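Local coordinates for metallocarboxypeptidase (Trypanosoma cruzi, PDB 3DWC), which probably releases C-terminal amino acids other than proline from peptides, as a metal-dependent carboxypeptidase of the M32 family, at residues K7-V12 with P60-L65; R81-E86 with E284-C289; T14-Y19 with L51-T56; A430-S435 with Q481-T486. All blocks are in the same frame, centred on the assembly; numbering follows the deposited sequence.

Contact 1. Residues K7-V12 with P60-L65; sequences KELERV and PKIRAL
An oblique, roughly antiparallel helix pair in the all-helical N-terminal part of this M32 carboxypeptidase forms the contact. Residues 7-12 belong to the long helix 3-32, and residues 60-65 to the short helix 60-71. The axes of residues 7-12 and 60-65 cross at -140° and come within 10.3 Å of each other. The apolar middle is made by Leu9, Val12, Ile62 and Leu65. Leu9 and Leu65 lie side by side, pointing opposite ways, with Leu9 CG 3.8 Å from Leu65 CB. The methyl CD2 of Leu9 turns to Ile62 CG2 at 3.8 Å. Val12 and Ile62 meet tip to tip, CG1 against CD1. Helix 78-95 adds to this apolar layer, with Met87 on Leu9 and Trp91 on Ile62. On the more exposed flank the chain of Glu8 leaves with CG anti to the backbone N (chi1 173°). Its methylene CG rests against Leu65 CD1 at 3.4 Å. A bend at chi2 then carries the carboxylate to Arg11, one turn on. Arg11 grips it side-on, with NE and NH2 both bound to OE1. The NH2 bond uses the syn lone pair, while NE comes in from above the carboxylate plane. Lys61 reaches across with its chain extended beyond CG and completes a salt-bridge network. Its ammonium is close to a like charge, which the shared carboxylate would be expected to offset. Lys61 NZ ends 3.8 Å from Glu8 OE1, a long salt bridge, and 3.8 Å from Arg11 NH2, at the edge of the guanidinium.

Contact 2. Residues R81-E86 with E284-C289; sequences RANLRE and ETQPVC. With SO4 (sulfate ion), chain T.
Asn83 lays its side-chain amide over the turn Gln286-Cys289, a type I beta turn, and has the most surface buried of any residue here. Its CG is anti to the backbone N (chi1 -169°), which carries the amide out to the loop. There it acts as donor and acceptor at once. OD1 accepts from the backbone N of Val288 at 3.1 Å, in the carbonyl plane. ND2 gives a nearly straight bond to Gln286 OE1 at 2.9 Å, with an N-H...acceptor angle of 171°. This bond falls on a lone pair of Gln286 OE1, although the two amide planes stand 79° apart. ND2 also bonds to Tyr6 OH. Both ends of the buried amide are thus satisfied, which should fix its flip. Pro287 packs close by, its CD 3.1 Å from Asn83 OD1. Val288 packs on Asn83 CB, and its CG2 lies 4.0 Å from Ala82 CB. Glu86 presses its CB on the Pro287 backbone, then bends away at chi2. Its OE2 takes two bonds from Arg85 on the anti lone pair, while OE1 has a salt bridge to Arg292. A water lies within hydrogen-bonding distance of Glu86 OE1 and Pro287 O, 2.7 Å from the latter, but cannot donate to every acceptor in reach. On the outer side Arg81 NE bonds to O1 of a sulfate, probably from the crystallisation liquor, at 3.0 Å. The contact joins helix 78-95 to the loop between helices 259-276 and 294-309. Helix 3-32 touches the same loop through Phe13 and Thr14, and helix 60-71 packs on Leu84.

Contact 3. Residues T14-Y19 with L51-T56; sequences TKLYRY and LHMHDT
Tyr19, Met53 and Leu16 have the most surface buried where helices 3-32 and 39-57 run antiparallel. The axes of residues 14-19 and 51-56 are at 168° and pass 10.3 Å apart. The ring of Tyr19 receives the edge of His52 over one face, in an offset edge-to-face (T-shaped) pair. The ring centroids are 4.8 Å apart and the planes stand at 68°. His52 CD2 comes to 3.3 Å from Tyr19 CE2. Met53 runs alongside, CG anti to its carbonyl carbon. Its CG lies 3.8 Å from Tyr19 CB, and a bend at chi3 brings the methyl CE to 3.6 Å from the backbone O of Leu16. Leu16 reaches tip to tip toward Thr56, with CD2 3.7 Å from Thr56 CG2. The hydroxyl of Thr56 is turned back to its own helix, where OG1 gives a bond to His52 O at 2.8 Å. OG1 also sits over the centre of the His52 ring. At the margin a water accepts from Lys15 NZ at 2.6 Å and gives a weak bond to Thr56 OG1. The pair lies at the dimer interface: His52 stacks on His52 of the second subunit, and Glu48 of that subunit packs on Lys15 and Tyr19. Within the chain, Leu49 and Ile57 of helix 39-57 extend the packing on helix 3-32, whose far face meets the loop at Thr285.

Contact 4. Residues A430-S435 with Q481-T486; sequences AAQLMS and QATGET. With SO4 (sulfate ion), chain S.
Hydrogen bonds from one amide dominate this contact. Gln432 extends from helix 421-441 with CG anti to the backbone N (chi1 -171°) and sends both N-H groups of NE2 across. One bonds to Thr483 OG1 at 2.9 Å, nearly straight at 171° and in the amide plane. The other bonds to the backbone O of Thr486 at 3.1 Å, coming from above that carbonyl plane. Gln432 OE1 accepts from the backbone N of Asn488, so the buried amide is held at both ends. Thr483 OG1 in turn bonds to Leu479 O, one turn back in its helix. The acceptors sit where helix 475-483 gives way to a loop. Gly484 makes the exit with positive phi (99°), and the chain then runs extended through Glu485 and Thr486. Apolar packing is slight. Leu433 CD2 lies 4.3 Å from Thr483 CG2, and Phe303 of helix 294-309 also packs on Leu433. At the margin the partners are polar or charged. Glu485 passes its CG 3.4 Å from Gln432 NE2, while its carboxylate bonds to His491 and Asn488. The backbone N of Thr486 bonds to a sulfate, probably from the crystallisation liquor, which Arg480 also holds, though the position of the sulfate oxygen is less sure.

Contacts 1, 2 and 3 form one group on one side of the chain's centre. Contacts 1 and 3 share helix 3-32, and their centres are 12 Å apart. Along the chain contact 3 is nested inside contact 1, and Ile62 CG1 packs 3.4 Å from Thr56 O. Contact 2 joins both through the loop 284-289. Gln286 NE2 lies 2.9 Å from Glu10 O and Thr285 OG1 2.6 Å from Thr14 OG1, both probable hydrogen bonds. Contact 4 stands apart, its nearest atoms about 11 Å from those of contact 2. All four lie away from the cobalt site of His267, His271 and Glu298. In sequence, loop 284-289 follows helix 259-276 and precedes helix 294-309, which supply these ligands.

Contact 1. Residues K7-V12 with P60-L65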
# COMPACT_ATOMS: atom_id res chain seq x y z
N LYS B 7 -24.81 14.50 14.62
CA LYS B 7 -24.54 13.08 14.41
C LYS B 7 -24.50 12.69 12.90
O LYS B 7 -23.72 11.81 12.49
CB LYS B 7 -25.55 12.21 15.17
CG LYS B 7 -25.28 12.14 16.68
CD LYS B 7 -24.20 11.09 16.99
CE LYS B 7 -23.55 11.29 18.34
NZ LYS B 7 -22.58 10.18 18.64
N GLU B 8 -25.33 13.34 12.10
CA GLU B 8 -25.27 13.14 10.67
C GLU B 8 -23.93 13.62 10.12
O GLU B 8 -23.33 12.95 9.31
CB GLU B 8 -26.43 13.84 9.97
CG GLU B 8 -26.36 13.82 8.44
CD GLU B 8 -26.60 12.44 7.85
OE1 GLU B 8 -25.97 12.13 6.79
OE2 GLU B 8 -27.40 11.68 8.44
N LEU B 9 -23.45 14.78 10.58
CA LEU B 9 -22.10 15.21 10.26
C LEU B 9 -21.05 14.20 10.70
O LEU B 9 -20.09 13.95 9.98
CB LEU B 9 -21.80 16.59 10.83
CG LEU B 9 -22.44 17.75 10.04
CD1 LEU B 9 -22.70 18.95 10.94
CD2 LEU B 9 -21.61 18.17 8.84
N GLU B 10 -21.20 13.63 11.88
CA GLU B 10 -20.22 12.69 12.36
C GLU B 10 -20.07 11.56 11.36
O GLU B 10 -18.97 11.15 11.05
CB GLU B 10 -20.59 12.13 13.73
CG GLU B 10 -20.22 13.04 14.89
CD GLU B 10 -20.14 12.30 16.23
OE1 GLU B 10 -20.78 11.24 16.34
OE2 GLU B 10 -19.45 12.77 17.16
N ARG B 11 -21.21 11.06 10.91
CA ARG B 11 -21.30 9.97 9.92
C ARG B 11 -20.62 10.31 8.59
O ARG B 11 -19.93 9.48 7.99
CB ARG B 11 -22.79 9.67 9.69
CG ARG B 11 -23.06 8.42 8.85
CD ARG B 11 -24.56 8.32 8.35
NE ARG B 11 -24.80 9.25 7.23
CZ ARG B 11 -24.31 9.08 6.00
NH1 ARG B 11 -23.55 8.02 5.68
NH2 ARG B 11 -24.57 9.99 5.05
N VAL B 12 -20.84 11.53 8.11
CA VAL B 12 -20.17 12.01 6.92
C VAL B 12 -18.68 12.05 7.16
O VAL B 12 -17.92 11.61 6.32
CB VAL B 12 -20.63 13.42 6.53
CG1 VAL B 12 -19.79 13.97 5.40
CG2 VAL B 12 -22.11 13.38 6.13
N PRO B 60 -23.94 20.77 -1.07
CA PRO B 60 -24.77 21.73 -0.36
C PRO B 60 -25.21 21.29 1.04
O PRO B 60 -25.15 22.09 1.96
CB PRO B 60 -25.96 21.90 -1.30
CG PRO B 60 -25.32 21.75 -2.66
CD PRO B 60 -24.34 20.64 -2.48
N LYS B 61 -25.57 20.02 1.21
CA LYS B 61 -26.12 19.55 2.48
C LYS B 61 -25.19 19.72 3.69
O LYS B 61 -25.68 19.89 4.81
CB LYS B 61 -26.60 18.09 2.39
CG LYS B 61 -25.52 17.04 2.59
CD LYS B 61 -26.07 15.59 2.50
CE LYS B 61 -24.99 14.56 2.89
NZ LYS B 61 -25.48 13.18 3.18
N ILE B 62 -23.87 19.68 3.48
CA ILE B 62 -22.93 19.76 4.61
C ILE B 62 -23.05 21.10 5.29
O ILE B 62 -23.17 21.16 6.52
CB ILE B 62 -21.44 19.53 4.18
CG1 ILE B 62 -21.28 18.22 3.41
CG2 ILE B 62 -20.54 19.48 5.39
CD1 ILE B 62 -21.87 17.02 4.13
N ARG B 63 -22.99 22.17 4.51
CA ARG B 63 -23.16 23.52 5.03
C ARG B 63 -24.47 23.70 5.81
O ARG B 63 -24.48 24.24 6.91
CB ARG B 63 -23.12 24.52 3.88
CG ARG B 63 -23.19 25.99 4.30
CD ARG B 63 -23.57 26.83 3.11
NE ARG B 63 -23.78 28.22 3.48
CZ ARG B 63 -22.91 29.21 3.30
NH1 ARG B 63 -21.72 28.99 2.73
NH2 ARG B 63 -23.24 30.45 3.68
N ALA B 64 -25.56 23.23 5.22
CA ALA B 64 -26.87 23.24 5.88
C ALA B 64 -26.82 22.42 7.17
O ALA B 64 -27.40 22.82 8.20
CB ALA B 64 -27.93 22.71 4.93
N LEU B 65 -26.11 21.29 7.15
CA LEU B 65 -25.99 20.47 8.35
C LEU B 65 -25.21 21.22 9.45
O LEU B 65 -25.62 21.27 10.60
CB LEU B 65 -25.35 19.11 8.03
CG LEU B 65 -26.23 18.01 7.43
CD1 LEU B 65 -25.39 16.81 7.07
CD2 LEU B 65 -27.36 17.60 8.36

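Contact 2. Residues R81-E86 with E284-C289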
# COMPACT_ATOMS: atom_id res chain seq x y z
N ARG B 81 -18.95 19.69 20.77
CA ARG B 81 -18.86 21.11 20.41
C ARG B 81 -17.52 21.44 19.77
O ARG B 81 -17.47 22.15 18.78
CB ARG B 81 -19.13 22.01 21.63
CG ARG B 81 -20.53 21.92 22.21
CD ARG B 81 -20.89 23.13 23.06
NE ARG B 81 -20.04 23.18 24.24
CZ ARG B 81 -20.29 22.59 25.40
NH1 ARG B 81 -21.40 21.88 25.59
NH2 ARG B 81 -19.41 22.69 26.39
N ALA B 82 -16.42 20.93 20.32
CA ALA B 82 -15.10 21.14 19.70
C ALA B 82 -15.03 20.47 18.33
O ALA B 82 -14.44 21.00 17.35
CB ALA B 82 -13.99 20.58 20.56
N ASN B 83 -15.64 19.28 18.26
CA ASN B 83 -15.61 18.52 17.01
C ASN B 83 -16.38 19.30 15.96
O ASN B 83 -15.92 19.42 14.82
CB ASN B 83 -16.15 17.10 17.23
CG ASN B 83 -15.91 16.17 16.06
OD1 ASN B 83 -14.85 16.20 15.41
ND2 ASN B 83 -16.90 15.32 15.78
N LEU B 84 -17.51 19.92 16.35
CA LEU B 84 -18.28 20.71 15.39
C LEU B 84 -17.46 21.90 14.87
O LEU B 84 -17.52 22.24 13.69
CB LEU B 84 -19.61 21.19 15.99
CG LEU B 84 -20.60 21.94 15.08
CD1 LEU B 84 -20.90 21.19 13.78
CD2 LEU B 84 -21.90 22.27 15.85
N ARG B 85 -16.70 22.54 15.77
CA ARG B 85 -15.72 23.58 15.37
C ARG B 85 -14.70 23.05 14.34
O ARG B 85 -14.39 23.71 13.36
CB ARG B 85 -14.96 24.10 16.60
CG ARG B 85 -14.05 25.29 16.33
CD ARG B 85 -13.19 25.61 17.56
NE ARG B 85 -12.32 24.48 17.89
CZ ARG B 85 -11.97 24.10 19.11
NH1 ARG B 85 -12.41 24.73 20.18
NH2 ARG B 85 -11.18 23.05 19.26
N GLU B 86 -14.17 21.85 14.58
CA GLU B 86 -13.17 21.31 13.69
C GLU B 86 -13.79 20.89 12.36
O GLU B 86 -13.15 21.01 11.32
CB GLU B 86 -12.39 20.20 14.36
CG GLU B 86 -11.63 20.67 15.56
CD GLU B 86 -10.72 21.87 15.28
OE1 GLU B 86 -10.03 21.87 14.25
OE2 GLU B 86 -10.68 22.79 16.12
N GLU B 284 -12.17 8.91 17.25
CA GLU B 284 -11.04 8.49 16.40
C GLU B 284 -11.18 8.80 14.90
O GLU B 284 -10.19 9.18 14.26
CB GLU B 284 -10.76 6.99 16.62
CG GLU B 284 -10.13 6.69 17.97
CD GLU B 284 -11.14 6.50 19.09
OE1 GLU B 284 -10.68 6.41 20.24
OE2 GLU B 284 -12.36 6.44 18.86
N THR B 285 -12.38 8.72 14.36
CA THR B 285 -12.62 8.96 12.91
C THR B 285 -13.07 10.41 12.60
O THR B 285 -13.49 10.72 11.47
CB THR B 285 -13.72 8.03 12.42
OG1 THR B 285 -14.98 8.42 13.01
CG2 THR B 285 -13.41 6.56 12.80
N GLN B 286 -12.94 11.30 13.59
CA GLN B 286 -13.40 12.68 13.52
C GLN B 286 -12.28 13.71 13.51
O GLN B 286 -11.18 13.46 14.03
CB GLN B 286 -14.26 12.96 14.77
CG GLN B 286 -15.50 12.07 14.87
CD GLN B 286 -16.48 12.31 13.75
OE1 GLN B 286 -16.90 13.44 13.52
NE2 GLN B 286 -16.86 11.22 13.04
N PRO B 287 -12.59 14.92 13.02
CA PRO B 287 -11.57 15.91 12.85
C PRO B 287 -11.04 16.54 14.16
O PRO B 287 -9.98 17.16 14.13
CB PRO B 287 -12.24 16.92 11.91
CG PRO B 287 -13.65 16.85 12.25
CD PRO B 287 -13.91 15.43 12.61
N VAL B 288 -11.73 16.35 15.29
CA VAL B 288 -11.18 16.77 16.59
C VAL B 288 -10.03 15.83 17.06
O VAL B 288 -9.17 16.23 17.84
CB VAL B 288 -12.26 16.82 17.65
CG1 VAL B 288 -12.69 15.41 18.07
CG2 VAL B 288 -11.78 17.69 18.87
N CYS B 289 -10.04 14.59 16.59
CA CYS B 289 -8.98 13.66 16.90
C CYS B 289 -7.95 13.75 15.81
O CYS B 289 -7.81 12.84 15.02
CB CYS B 289 -9.50 12.25 17.02
SG CYS B 289 -8.20 11.07 17.36
S SO4 T . -17.23 25.32 24.85
O1 SO4 T . -17.44 24.52 23.65
O2 SO4 T . -18.50 25.79 25.42
O3 SO4 T . -16.52 24.53 25.86
O4 SO4 T . -16.48 26.51 24.47
O HOH W 1 -8.73 19.29 13.13

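Contact 3. Residues T14-Y19 with L51-T56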
# COMPACT_ATOMS: atom_id res chain seq x y z
N THR B 14 -16.77 10.30 9.28
CA THR B 14 -16.29 8.94 9.31
C THR B 14 -16.13 8.40 7.89
O THR B 14 -15.15 7.74 7.62
CB THR B 14 -17.22 8.05 10.16
OG1 THR B 14 -17.14 8.51 11.54
CG2 THR B 14 -16.82 6.54 10.08
N LYS B 15 -17.07 8.70 6.99
CA LYS B 15 -16.94 8.32 5.59
C LYS B 15 -15.66 8.88 5.00
O LYS B 15 -14.86 8.12 4.43
CB LYS B 15 -18.18 8.80 4.81
CG LYS B 15 -18.43 8.11 3.54
CD LYS B 15 -19.91 8.10 3.16
CE LYS B 15 -20.51 9.51 3.10
NZ LYS B 15 -21.67 9.66 2.12
N LEU B 16 -15.46 10.19 5.15
CA LEU B 16 -14.25 10.88 4.68
C LEU B 16 -12.96 10.30 5.24
O LEU B 16 -11.99 10.14 4.51
CB LEU B 16 -14.32 12.38 5.02
CG LEU B 16 -15.34 13.21 4.23
CD1 LEU B 16 -15.46 14.62 4.84
CD2 LEU B 16 -15.05 13.24 2.64
N TYR B 17 -12.96 9.98 6.54
CA TYR B 17 -11.83 9.32 7.22
C TYR B 17 -11.50 8.00 6.53
O TYR B 17 -10.33 7.71 6.25
CB TYR B 17 -12.17 9.12 8.70
CG TYR B 17 -11.07 8.57 9.57
CD1 TYR B 17 -10.09 9.39 10.08
CD2 TYR B 17 -11.00 7.21 9.87
CE1 TYR B 17 -9.07 8.88 10.91
CE2 TYR B 17 -9.98 6.69 10.65
CZ TYR B 17 -9.02 7.53 11.19
OH TYR B 17 -8.00 7.01 11.99
N ARG B 18 -12.52 7.24 6.15
CA ARG B 18 -12.28 5.97 5.48
C ARG B 18 -11.67 6.14 4.13
O ARG B 18 -10.78 5.38 3.74
CB ARG B 18 -13.57 5.17 5.30
CG ARG B 18 -14.27 4.72 6.55
CD ARG B 18 -13.33 4.32 7.66
NE ARG B 18 -14.10 3.97 8.88
CZ ARG B 18 -13.54 3.63 10.03
NH1 ARG B 18 -12.22 3.61 10.13
NH2 ARG B 18 -14.29 3.34 11.09
N TYR B 19 -12.15 7.14 3.39
CA TYR B 19 -11.58 7.40 2.08
C TYR B 19 -10.15 7.92 2.23
O TYR B 19 -9.28 7.60 1.42
CB TYR B 19 -12.42 8.42 1.34
CG TYR B 19 -13.87 8.06 1.04
CD1 TYR B 19 -14.23 6.78 0.63
CD2 TYR B 19 -14.87 9.03 1.06
CE1 TYR B 19 -15.59 6.46 0.27
CE2 TYR B 19 -16.20 8.73 0.70
CZ TYR B 19 -16.55 7.43 0.33
OH TYR B 19 -17.88 7.12 0.01
N LEU B 51 -11.13 13.57 -5.69
CA LEU B 51 -12.35 14.18 -6.25
C LEU B 51 -13.60 13.84 -5.42
O LEU B 51 -14.39 14.73 -5.04
CB LEU B 51 -12.54 13.75 -7.70
CG LEU B 51 -13.40 14.56 -8.66
CD1 LEU B 51 -13.52 13.83 -9.98
CD2 LEU B 51 -14.76 14.77 -8.11
N HIS B 52 -13.77 12.56 -5.11
CA HIS B 52 -14.94 12.10 -4.39
C HIS B 52 -14.97 12.73 -3.00
O HIS B 52 -15.98 13.27 -2.56
CB HIS B 52 -14.97 10.57 -4.33
CG HIS B 52 -16.19 10.01 -3.67
ND1 HIS B 52 -17.46 10.28 -4.11
CD2 HIS B 52 -16.34 9.22 -2.58
CE1 HIS B 52 -18.34 9.68 -3.32
NE2 HIS B 52 -17.68 9.03 -2.38
N MET B 53 -13.83 12.72 -2.32
CA MET B 53 -13.74 13.37 -1.01
C MET B 53 -14.13 14.84 -1.13
O MET B 53 -14.89 15.34 -0.31
CB MET B 53 -12.36 13.24 -0.44
CG MET B 53 -11.97 11.82 -0.21
SD MET B 53 -10.34 11.66 0.49
CE MET B 53 -10.57 12.40 2.11
N HIS B 54 -13.67 15.51 -2.18
CA HIS B 54 -14.03 16.90 -2.41
C HIS B 54 -15.53 17.14 -2.63
O HIS B 54 -16.09 18.09 -2.06
CB HIS B 54 -13.27 17.44 -3.61
CG HIS B 54 -13.64 18.85 -3.95
ND1 HIS B 54 -13.21 19.93 -3.22
CD2 HIS B 54 -14.40 19.35 -4.95
CE1 HIS B 54 -13.66 21.04 -3.77
NE2 HIS B 54 -14.40 20.72 -4.81
N ASP B 55 -16.17 16.31 -3.47
CA ASP B 55 -17.61 16.38 -3.72
C ASP B 55 -18.42 16.07 -2.46
O ASP B 55 -19.47 16.67 -2.24
CB ASP B 55 -18.02 15.40 -4.81
CG ASP B 55 -17.48 15.77 -6.17
OD1 ASP B 55 -16.98 16.89 -6.35
OD2 ASP B 55 -17.55 14.92 -7.07
N THR B 56 -17.94 15.14 -1.65
CA THR B 56 -18.59 14.76 -0.42
C THR B 56 -18.62 15.92 0.59
O THR B 56 -19.70 16.25 1.09
CB THR B 56 -17.90 13.53 0.20
OG1 THR B 56 -17.95 12.47 -0.75
CG2 THR B 56 -18.60 13.08 1.48
O HOH W 2 -20.19 10.00 0.01

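Contact 4. Residues A430-S435 with Q481-T486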
# COMPACT_ATOMS: atom_id res chain seq x y z
N ALA B 430 8.76 22.75 21.27
CA ALA B 430 9.60 21.72 21.86
C ALA B 430 10.37 22.19 23.10
O ALA B 430 10.42 21.47 24.11
CB ALA B 430 10.55 21.16 20.80
N ALA B 431 10.93 23.40 23.04
CA ALA B 431 11.73 23.98 24.11
C ALA B 431 10.86 24.31 25.29
O ALA B 431 11.24 24.03 26.38
CB ALA B 431 12.46 25.27 23.61
N GLN B 432 9.69 24.89 25.03
CA GLN B 432 8.70 25.23 26.03
C GLN B 432 8.19 23.97 26.78
O GLN B 432 8.03 23.97 27.96
CB GLN B 432 7.54 25.98 25.40
CG GLN B 432 6.54 26.57 26.45
CD GLN B 432 5.72 27.75 25.92
OE1 GLN B 432 6.21 28.54 25.14
NE2 GLN B 432 4.47 27.89 26.40
N LEU B 433 7.84 22.94 26.04
CA LEU B 433 7.39 21.67 26.63
C LEU B 433 8.44 21.00 27.52
O LEU B 433 8.12 20.52 28.61
CB LEU B 433 7.02 20.72 25.46
CG LEU B 433 5.72 19.91 25.44
CD1 LEU B 433 5.97 18.58 24.68
CD2 LEU B 433 4.97 19.65 26.81
N MET B 434 9.66 20.93 27.04
CA MET B 434 10.78 20.37 27.82
C MET B 434 11.08 21.21 29.03
O MET B 434 11.33 20.63 30.09
CB MET B 434 12.07 20.20 26.97
CG MET B 434 13.23 19.55 27.72
SD MET B 434 12.83 17.94 28.50
CE MET B 434 13.26 16.84 27.10
N SER B 435 10.98 22.54 28.94
CA SER B 435 11.14 23.36 30.14
C SER B 435 10.17 22.98 31.22
O SER B 435 10.55 22.89 32.34
CB SER B 435 10.96 24.88 29.88
OG SER B 435 12.03 25.31 29.09
N GLN B 481 -2.69 25.15 29.07
CA GLN B 481 -3.02 24.04 29.97
C GLN B 481 -1.78 23.17 30.23
O GLN B 481 -1.54 22.72 31.34
CB GLN B 481 -4.12 23.19 29.37
CG GLN B 481 -4.90 22.41 30.40
CD GLN B 481 -5.98 21.55 29.77
OE1 GLN B 481 -7.15 21.92 29.77
NE2 GLN B 481 -5.57 20.44 29.14
N ALA B 482 -0.98 22.99 29.19
CA ALA B 482 0.15 22.09 29.21
C ALA B 482 1.36 22.67 29.92
O ALA B 482 2.12 21.94 30.53
CB ALA B 482 0.57 21.72 27.76
N THR B 483 1.60 23.96 29.76
CA THR B 483 2.88 24.55 30.16
C THR B 483 2.71 25.84 30.96
O THR B 483 3.70 26.43 31.37
CB THR B 483 3.74 24.91 28.90
OG1 THR B 483 3.11 25.99 28.19
CG2 THR B 483 3.94 23.68 27.98
N GLY B 484 1.49 26.32 31.14
CA GLY B 484 1.26 27.48 31.96
C GLY B 484 1.10 28.77 31.19
O GLY B 484 0.72 29.77 31.76
N GLU B 485 1.41 28.77 29.90
CA GLU B 485 1.32 29.98 29.11
C GLU B 485 1.19 29.65 27.62
O GLU B 485 1.41 28.52 27.19
CB GLU B 485 2.57 30.86 29.33
CG GLU B 485 3.85 30.21 28.85
CD GLU B 485 5.12 30.99 29.15
OE1 GLU B 485 5.09 32.23 29.20
OE2 GLU B 485 6.17 30.34 29.30
N THR B 486 0.85 30.68 26.86
CA THR B 486 0.80 30.63 25.41
C THR B 486 2.24 30.50 24.80
O THR B 486 3.21 30.63 25.51
CB THR B 486 -0.01 31.89 24.94
OG1 THR B 486 -0.57 31.65 23.65
CG2 THR B 486 0.82 33.13 24.89
S SO4 S . -0.64 33.81 28.39
O1 SO4 S . -1.64 34.39 27.49
O2 SO4 S . -1.10 32.54 28.95
O3 SO4 S . 0.62 33.70 27.65
O4 SO4 S . -0.42 34.68 29.55